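Local coordinates for nickel ABC transporter (Nickel-binding protein) (Bacillus halodurans, PDB 3T66), which probably serves as the extracellular solute-binding part of an ABC transporter, perhaps for nickel or peptides, at residues 52-57 against 290-295; 238-243 against 338-343; 266-271 against 452-457. All coordinates share one frame; numbering follows the deposited sequence.

Interaction 1: 52-57 against 290-295; sequences NVTIAP and TLPFAP
V53 spreads its two methyls over T290 and L291, each of which it crosses at about a right angle. The contact is loop against loop in a protein of the bacterial solute-binding family 5: residues 52-54 belong to the loop joining antiparallel strands 46-48 and 55-57, and L291 to A294 form a type I beta turn after strand 280-282. V53 CG1, anti to its backbone N (chi1 -157°), meets L291 CD2 at 3.8 Å. The other methyl, CG2, touches the T290 side chain, with CG2 and CB 3.8 Å apart, and also lies 3.4 Å from T290 O. A beta-branched valine suits this place because its branches can serve two neighbours at once. L291 CB points away, but its branched end swings back to V53 CG1, and its side chain also packs on S389. No hydrogen bond joins the segments, and carbonyl oxygens N52 O and T290 O approach to 3.4 Å as two acceptors. Proline suits the second position of the turn, since its fixed phi fits the bend. P292 CB points toward the other loop, and the ring meets it through P292 CD, 3.8 Å from V53 O, and P292 CG, 3.6 Å from T54 CG2.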
loop_
_atom_site.group_PDB
_atom_site.type_symbol
_atom_site.label_atom_id
_atom_site.label_comp_id
_atom_site.label_asym_id
_atom_site.label_seq_id
_atom_site.Cartn_x
_atom_site.Cartn_y
_atom_site.Cartn_z
ATOM N N ASN A 52 2.007 -0.565 15.697
ATOM C CA ASN A 52 3.047 -1.524 15.268
ATOM C C ASN A 52 3.079 -1.840 13.785
ATOM O O ASN A 52 4.000 -2.510 13.292
ATOM C CB ASN A 52 2.900 -2.854 15.997
ATOM C CG ASN A 52 2.719 -2.674 17.474
ATOM O OD1 ASN A 52 3.633 -2.186 18.161
ATOM N ND2 ASN A 52 1.530 -3.045 17.989
ATOM N N VAL A 53 2.055 -1.397 13.073
ATOM C CA VAL A 53 1.891 -1.771 11.681
ATOM C C VAL A 53 1.701 -3.292 11.471
ATOM O O VAL A 53 2.019 -3.828 10.417
ATOM C CB VAL A 53 3.052 -1.237 10.825
ATOM C CG1 VAL A 53 2.624 -1.131 9.411
ATOM C CG2 VAL A 53 3.456 0.135 11.279
ATOM N N THR A 54 1.167 -4.002 12.455
ATOM C CA THR A 54 0.836 -5.411 12.202
ATOM C C THR A 54 -0.666 -5.665 12.146
ATOM O O THR A 54 -1.459 -4.820 12.530
ATOM C CB THR A 54 1.483 -6.408 13.225
ATOM O OG1 THR A 54 0.641 -6.547 14.367
ATOM C CG2 THR A 54 2.814 -5.917 13.696
ATOM N N ILE A 55 -1.014 -6.858 11.668
ATOM C CA ILE A 55 -2.366 -7.411 11.653
ATOM C C ILE A 55 -2.927 -7.619 13.066
ATOM O O ILE A 55 -2.423 -8.452 13.830
ATOM C CB ILE A 55 -2.327 -8.710 10.870
ATOM C CG1 ILE A 55 -1.872 -8.392 9.419
ATOM C CG2 ILE A 55 -3.682 -9.357 10.870
ATOM C CD1 ILE A 55 -0.682 -9.233 8.802
ATOM N N ALA A 56 -3.958 -6.837 13.396
ATOM C CA ALA A 56 -4.563 -6.772 14.728
ATOM C C ALA A 56 -6.063 -7.078 14.700
ATOM O O ALA A 56 -6.755 -6.769 13.721
ATOM C CB ALA A 56 -4.356 -5.439 15.314
ATOM N N PRO A 57 -6.610 -7.585 15.772
ATOM C CA PRO A 57 -8.041 -7.766 15.803
ATOM C C PRO A 57 -8.807 -6.469 15.835
ATOM O O PRO A 57 -8.388 -5.525 16.438
ATOM C CB PRO A 57 -8.252 -8.509 17.104
ATOM C CG PRO A 57 -7.010 -8.450 17.801
ATOM C CD PRO A 57 -5.978 -8.397 16.801
ATOM N N THR A 290 8.704 1.211 9.669
ATOM C CA THR A 290 7.848 0.958 10.826
ATOM C C THR A 290 7.245 -0.458 10.892
ATOM O O THR A 290 6.668 -0.870 11.908
ATOM C CB THR A 290 6.750 2.006 10.906
ATOM O OG1 THR A 290 6.727 2.744 9.677
ATOM C CG2 THR A 290 7.077 2.985 11.973
ATOM N N LEU A 291 7.410 -1.200 9.800
ATOM C CA LEU A 291 6.899 -2.559 9.677
ATOM C C LEU A 291 7.674 -3.431 10.624
ATOM O O LEU A 291 8.837 -3.153 10.895
ATOM C CB LEU A 291 7.042 -3.059 8.255
ATOM C CG LEU A 291 5.908 -2.670 7.310
ATOM C CD1 LEU A 291 6.377 -2.734 5.887
ATOM C CD2 LEU A 291 4.695 -3.585 7.446
ATOM N N PRO A 292 7.019 -4.474 11.165
ATOM C CA PRO A 292 7.683 -5.320 12.135
ATOM C C PRO A 292 8.811 -6.166 11.502
ATOM O O PRO A 292 9.701 -6.626 12.205
ATOM C CB PRO A 292 6.537 -6.186 12.658
ATOM C CG PRO A 292 5.601 -6.273 11.520
ATOM C CD PRO A 292 5.641 -4.923 10.914
ATOM N N PHE A 293 8.793 -6.347 10.184
ATOM C CA PHE A 293 9.789 -7.175 9.491
ATOM C C PHE A 293 10.744 -6.423 8.594
ATOM O O PHE A 293 11.214 -6.971 7.609
ATOM C CB PHE A 293 9.115 -8.270 8.665
ATOM C CG PHE A 293 7.961 -7.788 7.804
ATOM C CD1 PHE A 293 8.185 -7.158 6.604
ATOM C CD2 PHE A 293 6.632 -8.015 8.197
ATOM C CE1 PHE A 293 7.105 -6.755 5.806
ATOM C CE2 PHE A 293 5.574 -7.622 7.398
ATOM C CZ PHE A 293 5.815 -6.996 6.204
ATOM N N ALA A 294 11.052 -5.178 8.933
ATOM C CA ALA A 294 11.978 -4.397 8.153
ATOM C C ALA A 294 13.309 -4.415 8.865
ATOM O O ALA A 294 13.369 -4.309 10.085
ATOM C CB ALA A 294 11.462 -3.004 8.000
ATOM N N PRO A 295 14.390 -4.581 8.101
ATOM C CA PRO A 295 15.758 -4.660 8.601
ATOM C C PRO A 295 16.204 -3.299 9.032
ATOM O O PRO A 295 15.697 -2.299 8.486
ATOM C CB PRO A 295 16.551 -5.012 7.343
ATOM C CG PRO A 295 15.596 -5.612 6.423
ATOM C CD PRO A 295 14.334 -4.849 6.657
#

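Interaction 2: 238-243 against 338-343; sequences TFRTHN and GSRAEL
R240 and R340 reach toward each other tip to tip and bring two guanidinium groups together, NE of R240 lying 3.6 Å from NH2 of R340. Each group sits over a face of the other, offset toward the rim, with the planes 34° apart. R240 is bent at chi3 (33°), which places NE near its partner, while R240 CD lies 3.8 Å from R340 NH1. Two neighbouring like charges would tend to repel; R240 NH1 is hydrogen-bonded to S385 OG, and the carboxylate of E342, with OE1 4.2 Å from R340 NH1, would probably ease the repulsion. An alanine in place of R240 would probably leave S385 OG without this partner and R340's guanidinium freer to turn.

H242, two residues along the strand, carries the rest of the contact. R340 NH1 approaches the edge of the imidazole, near its plane, 4.1 Å from H242 CE1. Over one ring face, near the rim, lies L343 CD2, 4.2 Å from H242 ND1; a leucine suits this buried place, where its methyl needs no polar partner. ND1 is weakly hydrogen-bonded to S385 OG, which R240 also uses. E342 sets CG between its backbone N and carbonyl carbon (chi1 62°), and the chain bends again at chi2; E342 OE1 lies 3.5 Å from H242 NE2.

R340 to L343 form a type I beta turn, with L343 N bonded to R340 O at 3.0 Å. The turn leads from strand 328-336 into helix 343-356, a strand-loop-helix connection as in the alpha/beta lobes of bacterial solute-binding proteins.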
loop_
_atom_site.group_PDB
_atom_site.type_symbol
_atom_site.label_atom_id
_atom_site.label_comp_id
_atom_site.label_asym_id
_atom_site.label_seq_id
_atom_site.Cartn_x
_atom_site.Cartn_y
_atom_site.Cartn_z
ATOM N N THR A 238 3.430 5.446 2.746
ATOM C CA THR A 238 2.438 4.501 2.235
ATOM C C THR A 238 3.104 3.154 2.034
ATOM O O THR A 238 4.239 3.031 2.356
ATOM C CB THR A 238 1.835 4.993 0.936
ATOM N N PHE A 239 2.418 2.121 1.569
ATOM C CA PHE A 239 3.121 0.836 1.461
ATOM C C PHE A 239 3.824 0.680 0.159
ATOM O O PHE A 239 4.604 -0.266 0.007
ATOM C CB PHE A 239 2.210 -0.377 1.591
ATOM C CG PHE A 239 1.650 -0.547 2.936
ATOM C CD1 PHE A 239 0.323 -0.858 3.114
ATOM C CD2 PHE A 239 2.434 -0.364 4.045
ATOM C CE1 PHE A 239 -0.187 -0.985 4.392
ATOM C CE2 PHE A 239 1.910 -0.498 5.298
ATOM C CZ PHE A 239 0.617 -0.795 5.466
ATOM N N ARG A 240 3.519 1.564 -0.797
ATOM C CA ARG A 240 4.146 1.459 -2.119
ATOM C C ARG A 240 5.571 1.982 -2.115
ATOM O O ARG A 240 5.922 2.829 -1.299
ATOM C CB ARG A 240 3.304 2.123 -3.186
ATOM C CG ARG A 240 3.828 3.399 -3.792
ATOM C CD ARG A 240 3.300 3.532 -5.234
ATOM N NE ARG A 240 1.960 2.961 -5.440
ATOM C CZ ARG A 240 1.710 1.835 -6.110
ATOM N NH1 ARG A 240 2.696 1.122 -6.644
ATOM N NH2 ARG A 240 0.463 1.420 -6.242
ATOM N N THR A 241 6.412 1.437 -2.985
ATOM C CA THR A 241 7.804 1.817 -2.996
ATOM C C THR A 241 8.173 1.971 -4.443
ATOM O O THR A 241 7.742 1.152 -5.279
ATOM C CB THR A 241 8.704 0.748 -2.296
ATOM O OG1 THR A 241 8.491 0.791 -0.882
ATOM C CG2 THR A 241 10.214 0.992 -2.530
ATOM N N HIS A 242 8.944 3.015 -4.755
ATOM C CA HIS A 242 9.493 3.087 -6.096
ATOM C C HIS A 242 10.839 2.444 -6.157
ATOM O O HIS A 242 11.607 2.559 -5.216
ATOM C CB HIS A 242 9.607 4.521 -6.583
ATOM C CG HIS A 242 8.289 5.177 -6.770
ATOM N ND1 HIS A 242 7.165 4.472 -7.141
ATOM C CD2 HIS A 242 7.902 6.461 -6.606
ATOM C CE1 HIS A 242 6.142 5.305 -7.222
ATOM N NE2 HIS A 242 6.565 6.517 -6.905
ATOM N N ASN A 243 11.138 1.800 -7.272
ATOM C CA ASN A 243 12.455 1.246 -7.447
ATOM C C ASN A 243 12.896 1.197 -8.881
ATOM O O ASN A 243 12.088 1.302 -9.812
ATOM C CB ASN A 243 12.476 -0.185 -6.905
ATOM C CG ASN A 243 11.476 -1.081 -7.601
ATOM O OD1 ASN A 243 11.492 -1.234 -8.822
ATOM N ND2 ASN A 243 10.581 -1.674 -6.820
ATOM N N GLY A 338 4.298 6.102 -18.605
ATOM C CA GLY A 338 3.472 7.297 -18.401
ATOM C C GLY A 338 2.650 7.384 -17.109
ATOM O O GLY A 338 2.678 8.428 -16.408
ATOM N N SER A 339 1.927 6.290 -16.805
ATOM C CA SER A 339 0.952 6.218 -15.702
ATOM C C SER A 339 1.326 7.018 -14.427
ATOM O O SER A 339 0.444 7.560 -13.751
ATOM C CB SER A 339 0.659 4.755 -15.373
ATOM N N ARG A 340 2.630 7.088 -14.116
ATOM C CA ARG A 340 3.158 7.789 -12.933
ATOM C C ARG A 340 4.222 8.797 -13.335
ATOM O O ARG A 340 5.360 8.413 -13.619
ATOM C CB ARG A 340 3.771 6.781 -11.969
ATOM C CG ARG A 340 2.843 6.358 -10.860
ATOM C CD ARG A 340 2.936 4.859 -10.498
ATOM N NE ARG A 340 1.702 4.477 -9.815
ATOM C CZ ARG A 340 1.325 4.964 -8.634
ATOM N NH1 ARG A 340 2.101 5.824 -7.972
ATOM N NH2 ARG A 340 0.161 4.595 -8.116
ATOM N N ALA A 341 3.869 10.083 -13.324
ATOM C CA ALA A 341 4.659 11.100 -14.023
ATOM C C ALA A 341 6.037 11.423 -13.424
ATOM O O ALA A 341 6.882 12.036 -14.108
ATOM C CB ALA A 341 3.835 12.376 -14.225
ATOM N N GLU A 342 6.269 11.027 -12.169
ATOM C CA GLU A 342 7.604 11.195 -11.542
ATOM C C GLU A 342 8.606 10.116 -11.962
ATOM O O GLU A 342 9.810 10.309 -11.800
ATOM C CB GLU A 342 7.547 11.311 -9.996
ATOM C CG GLU A 342 6.977 10.088 -9.205
ATOM C CD GLU A 342 5.426 9.919 -9.280
ATOM O OE1 GLU A 342 4.924 8.829 -8.888
ATOM O OE2 GLU A 342 4.707 10.859 -9.729
ATOM N N LEU A 343 8.119 8.987 -12.479
ATOM C CA LEU A 343 9.007 7.884 -12.862
ATOM C C LEU A 343 9.963 8.249 -14.015
ATOM O O LEU A 343 11.189 8.143 -13.833
ATOM C CB LEU A 343 8.226 6.613 -13.185
ATOM C CG LEU A 343 7.482 5.837 -12.106
ATOM C CD1 LEU A 343 6.707 4.736 -12.796
ATOM C CD2 LEU A 343 8.424 5.233 -11.099
#

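Interaction 3: 266-271 against 452-457; sequences LDRQEI and SFLIHP
R268 NE donates to F453 O over 2.8 Å, a nearly straight bond (170° at the hydrogen) lying in the guanidinium plane but tilted 26° from the plane of the carbonyl. A second, weak bond runs from R268 NH2 to the same F453 O at 3.4 Å. NH2 also forms a salt bridge with D263, whose OD1 is hydrogen-bonded to S452 OG as well, tying the group to helix 256-265. Arginine suits this place because its chain, extended from CG to NE, reaches from the helix to the strand: R268 CD passes 3.4 Å from L454 O, and L454 CD2 lies over one face of the guanidinium. F453 stands just before a classic beta bulge, in which L454 and I455 both face H242 on the neighbouring strand 240-246. D267 is the N-cap of helix 268-275; its OD2 accepts from E270 N at 3.0 Å, the donor above the carboxylate plane, and an aspartate is short enough to reach this N-H. Apolar groups flank the bulge. L266 CD1 meets L454 CD2 at 3.7 Å, and from the first helical turn I271 CB packs against I455 CG2 at 4.2 Å; I455 also touches A280 and M276.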
loop_
_atom_site.group_PDB
_atom_site.type_symbol
_atom_site.label_atom_id
_atom_site.label_comp_id
_atom_site.label_asym_id
_atom_site.label_seq_id
_atom_site.Cartn_x
_atom_site.Cartn_y
_atom_site.Cartn_z
ATOM N N LEU A 266 21.685 7.072 -8.302
ATOM C CA LEU A 266 20.644 8.086 -7.957
ATOM C C LEU A 266 20.738 8.595 -6.519
ATOM O O LEU A 266 20.933 7.805 -5.598
ATOM C CB LEU A 266 19.250 7.525 -8.177
ATOM C CG LEU A 266 18.783 7.392 -9.617
ATOM C CD1 LEU A 266 17.764 6.282 -9.717
ATOM C CD2 LEU A 266 18.200 8.707 -10.166
ATOM N N ASP A 267 20.606 9.907 -6.332
ATOM C CA ASP A 267 20.662 10.534 -5.003
ATOM C C ASP A 267 19.253 10.645 -4.449
ATOM O O ASP A 267 18.522 11.598 -4.759
ATOM C CB ASP A 267 21.272 11.931 -5.083
ATOM C CG ASP A 267 21.204 12.672 -3.756
ATOM O OD1 ASP A 267 22.179 13.380 -3.405
ATOM O OD2 ASP A 267 20.173 12.551 -3.054
ATOM N N ARG A 268 18.877 9.675 -3.619
ATOM C CA ARG A 268 17.486 9.508 -3.217
ATOM C C ARG A 268 16.853 10.755 -2.606
ATOM O O ARG A 268 15.706 11.067 -2.911
ATOM C CB ARG A 268 17.358 8.326 -2.273
ATOM C CG ARG A 268 17.240 7.006 -2.949
ATOM C CD ARG A 268 17.482 5.911 -1.921
ATOM N NE ARG A 268 17.732 4.664 -2.611
ATOM C CZ ARG A 268 18.907 4.347 -3.130
ATOM N NH1 ARG A 268 19.920 5.184 -3.002
ATOM N NH2 ARG A 268 19.069 3.205 -3.782
ATOM N N GLN A 269 17.586 11.473 -1.759
ATOM C CA GLN A 269 17.022 12.712 -1.215
ATOM C C GLN A 269 16.615 13.712 -2.310
ATOM O O GLN A 269 15.561 14.346 -2.201
ATOM C CB GLN A 269 17.920 13.370 -0.151
ATOM C CG GLN A 269 17.212 14.456 0.656
ATOM C CD GLN A 269 16.105 13.917 1.611
ATOM O OE1 GLN A 269 16.348 13.013 2.431
ATOM N NE2 GLN A 269 14.898 14.493 1.512
ATOM N N GLU A 270 17.426 13.835 -3.362
ATOM C CA GLU A 270 17.117 14.784 -4.429
ATOM C C GLU A 270 15.852 14.380 -5.140
ATOM O O GLU A 270 15.162 15.239 -5.664
ATOM C CB GLU A 270 18.239 14.959 -5.475
ATOM C CG GLU A 270 19.634 15.492 -4.994
ATOM C CD GLU A 270 19.557 16.531 -3.869
ATOM O OE1 GLU A 270 19.996 16.227 -2.726
ATOM O OE2 GLU A 270 19.048 17.649 -4.127
ATOM N N ILE A 271 15.536 13.089 -5.173
ATOM C CA ILE A 271 14.256 12.669 -5.728
ATOM C C ILE A 271 13.161 13.115 -4.801
ATOM O O ILE A 271 12.102 13.503 -5.254
ATOM C CB ILE A 271 14.100 11.158 -5.897
ATOM C CG1 ILE A 271 15.380 10.509 -6.434
ATOM C CG2 ILE A 271 12.912 10.863 -6.822
ATOM C CD1 ILE A 271 15.388 10.255 -7.944
ATOM N N SER A 452 16.938 -1.908 -6.776
ATOM C CA SER A 452 17.324 -0.698 -6.086
ATOM C C SER A 452 16.075 -0.036 -5.633
ATOM O O SER A 452 15.234 0.292 -6.456
ATOM C CB SER A 452 18.099 0.258 -6.997
ATOM O OG SER A 452 18.692 1.318 -6.241
ATOM N N PHE A 453 15.945 0.173 -4.332
ATOM C CA PHE A 453 14.733 0.792 -3.826
ATOM C C PHE A 453 14.974 2.248 -3.568
ATOM O O PHE A 453 15.837 2.607 -2.764
ATOM C CB PHE A 453 14.199 0.045 -2.607
ATOM C CG PHE A 453 13.802 -1.339 -2.929
ATOM C CD1 PHE A 453 12.579 -1.589 -3.561
ATOM C CD2 PHE A 453 14.679 -2.379 -2.722
ATOM C CE1 PHE A 453 12.192 -2.885 -3.926
ATOM C CE2 PHE A 453 14.334 -3.685 -3.088
ATOM C CZ PHE A 453 13.081 -3.943 -3.698
ATOM N N LEU A 454 14.208 3.068 -4.292
ATOM C CA LEU A 454 14.360 4.512 -4.335
ATOM C C LEU A 454 13.560 5.233 -3.279
ATOM O O LEU A 454 14.099 5.672 -2.264
ATOM C CB LEU A 454 13.931 4.993 -5.701
ATOM C CG LEU A 454 14.724 4.321 -6.808
ATOM C CD1 LEU A 454 14.053 4.612 -8.154
ATOM C CD2 LEU A 454 16.150 4.834 -6.760
ATOM N N ILE A 455 12.268 5.379 -3.511
ATOM C CA ILE A 455 11.460 6.098 -2.541
ATOM C C ILE A 455 10.124 5.442 -2.116
ATOM O O ILE A 455 9.636 4.439 -2.692
ATOM C CB ILE A 455 11.199 7.546 -2.978
ATOM C CG1 ILE A 455 10.277 7.590 -4.184
ATOM C CG2 ILE A 455 12.519 8.312 -3.244
ATOM C CD1 ILE A 455 9.680 8.989 -4.432
ATOM N N HIS A 456 9.560 6.041 -1.084
ATOM C CA HIS A 456 8.259 5.710 -0.580
ATOM C C HIS A 456 7.427 6.972 -0.787
ATOM O O HIS A 456 7.604 7.953 -0.073
ATOM C CB HIS A 456 8.325 5.410 0.937
ATOM C CG HIS A 456 9.152 4.219 1.306
ATOM N ND1 HIS A 456 9.047 3.002 0.663
ATOM C CD2 HIS A 456 10.068 4.046 2.287
ATOM C CE1 HIS A 456 9.870 2.136 1.228
ATOM N NE2 HIS A 456 10.499 2.744 2.219
ATOM N N PRO A 457 6.514 6.961 -1.760
ATOM C CA PRO A 457 5.704 8.176 -1.927
ATOM C C PRO A 457 4.642 8.369 -0.798
ATOM O O PRO A 457 3.967 7.386 -0.351
ATOM C CB PRO A 457 5.056 7.984 -3.317
ATOM C CG PRO A 457 5.013 6.504 -3.518
ATOM C CD PRO A 457 6.153 5.899 -2.718
#

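Overall arrangement
Interactions 2 and 3 share a sheet: strand 240-246 pairs with strand 451-464, and H242, which meets the 338-343 turn, makes probable hydrogen bonds with L454 and I455 of the bulge. Their centres are about 11 Å apart. Interaction 3 is buried, and an arginine there is matched by a carbonyl and an acid; interaction 2 is only partly buried, and its two arginines face each other. Interaction 1, also partly buried but with three exposed residues, joins two loops by apolar and carbonyl contacts without a hydrogen bond across. Its centre is about 22 Å from that of interaction 2, yet V53 packs on F239 just before strand 240-246; it does not touch interaction 3.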